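Local atomic coordinates of amidase (Bacillus anthracis, PDB entry 5EWQ), a protein that probably hydrolyses carboxylic acid amides to the acid and ammonia, as a member of the amidase signature family. Residues E90-P93 / E97-R100. Residues are numbered along the deposited sequence; the frame is centred on the assembly and turned at random.
Sequences EINP and EEAR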
loop_
_atom_site.group_PDB
_atom_site.type_symbol
_atom_site.label_atom_id
_atom_site.label_comp_id
_atom_site.label_asym_id
_atom_site.label_seq_id
_atom_site.Cartn_x
_atom_site.Cartn_y
_atom_site.Cartn_z
ATOM N N GLU A 90 7.815 6.163 11.338
ATOM C CA GLU A 90 8.100 7.570 11.569
ATOM C C GLU A 90 6.837 8.380 11.834
ATOM O O GLU A 90 5.757 8.045 11.349
ATOM C CB GLU A 90 8.849 8.159 10.372
ATOM C CG GLU A 90 9.942 9.137 10.752
ATOM C CD GLU A 90 11.142 8.449 11.374
ATOM O OE1 GLU A 90 11.780 9.053 12.264
ATOM O OE2 GLU A 90 11.448 7.307 10.970
ATOM N N ILE A 91 6.983 9.448 12.610
ATOM C CA ILE A 91 5.888 10.372 12.880
ATOM C C ILE A 91 6.339 11.803 12.625
ATOM O O ILE A 91 7.376 12.230 13.127
ATOM C CB ILE A 91 5.376 10.248 14.331
ATOM C CG1 ILE A 91 4.610 8.938 14.517
ATOM C CG2 ILE A 91 4.481 11.425 14.689
ATOM C CD1 ILE A 91 3.326 8.864 13.720
ATOM N N ASN A 92 5.563 12.535 11.831
ATOM C CA ASN A 92 5.842 13.940 11.566
ATOM C C ASN A 92 5.751 14.759 12.850
ATOM O O ASN A 92 4.686 14.845 13.459
ATOM C CB ASN A 92 4.870 14.486 10.515
ATOM C CG ASN A 92 5.303 15.829 9.949
ATOM O OD1 ASN A 92 6.047 16.580 10.580
ATOM N ND2 ASN A 92 4.829 16.140 8.748
ATOM N N PRO A 93 6.874 15.360 13.270
ATOM C CA PRO A 93 6.878 16.215 14.461
ATOM C C PRO A 93 6.116 17.515 14.227
ATOM O O PRO A 93 5.710 18.174 15.183
ATOM C CB PRO A 93 8.367 16.486 14.693
ATOM C CG PRO A 93 8.984 16.345 13.347
ATOM C CD PRO A 93 8.212 15.255 12.663
ATOM N N GLU A 97 1.432 21.226 13.808
ATOM C CA GLU A 97 1.678 22.576 13.311
ATOM C C GLU A 97 1.108 22.755 11.908
ATOM O O GLU A 97 0.595 23.821 11.566
ATOM C CB GLU A 97 3.176 22.888 13.319
ATOM C CG GLU A 97 3.520 24.298 12.863
ATOM C CD GLU A 97 4.956 24.677 13.168
ATOM O OE1 GLU A 97 5.852 24.321 12.374
ATOM O OE2 GLU A 97 5.188 25.334 14.205
ATOM N N GLU A 98 1.197 21.704 11.100
ATOM C CA GLU A 98 0.631 21.728 9.757
ATOM C C GLU A 98 -0.886 21.602 9.809
ATOM O O GLU A 98 -1.593 22.180 8.985
ATOM C CB GLU A 98 1.227 20.608 8.900
ATOM C CG GLU A 98 2.716 20.757 8.628
ATOM C CD GLU A 98 3.295 19.567 7.887
ATOM O OE1 GLU A 98 2.513 18.807 7.277
ATOM O OE2 GLU A 98 4.531 19.390 7.920
ATOM N N ALA A 99 -1.383 20.849 10.786
ATOM C CA ALA A 99 -2.819 20.629 10.936
ATOM C C ALA A 99 -3.546 21.907 11.341
ATOM O O ALA A 99 -4.613 22.216 10.811
ATOM C CB ALA A 99 -3.083 19.529 11.951
ATOM N N ARG A 100 -2.967 22.642 12.285
ATOM C CA ARG A 100 -3.561 23.887 12.758
ATOM C C ARG A 100 -3.592 24.933 11.649
ATOM O O ARG A 100 -4.540 25.710 11.543
ATOM C CB ARG A 100 -2.796 24.431 13.967
ATOM C CG ARG A 100 -2.770 23.495 15.166
ATOM C CD ARG A 100 -2.127 24.163 16.373
ATOM N NE ARG A 100 -1.929 23.230 17.478
ATOM C CZ ARG A 100 -0.750 22.722 17.827
ATOM N NH1 ARG A 100 0.345 23.064 17.161
ATOM N NH2 ARG A 100 -0.665 21.878 18.847
#
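Glu98 reaches back from the first turn of helix 95-104 to the amide of Asn92, and this single side-chain pair illustrates how a weak link can be added between a strand's exit and the helix that follows, where a turn already makes the local tie. The CA atoms of the two residues stand 9.5 Å apart, a gap that the side chains have to bridge. Glu98 does so with its chain extended beyond CG (chi2 175°), carrying the carboxylate out from the helix. There OE2 accepts a weak hydrogen bond from Asn92 ND2 at 3.4 Å, bent to 148° at the hydrogen, while OE1 lies 3.8 Å from the same ND2. The donor stands well above the carboxylate plane, which fits the weakness of the bond, and amide and carboxylate planes are turned 79° apart.

The strongest polar partner of the buried amide is the backbone N of Asn94, from which OD1 accepts; ND2 also donates to the carbonyl of Val162, so Glu98 shares it. Further along, Ala99 packs on Thr68 and Arg100 forms a salt bridge with Glu65, which joins the helix to helix 64-79. The OD1 bond, from a side-chain oxygen to the N two residues on, defines an Asx turn, here leading from edge strand 88-91 of the mixed amidase sheet into helix 95-104.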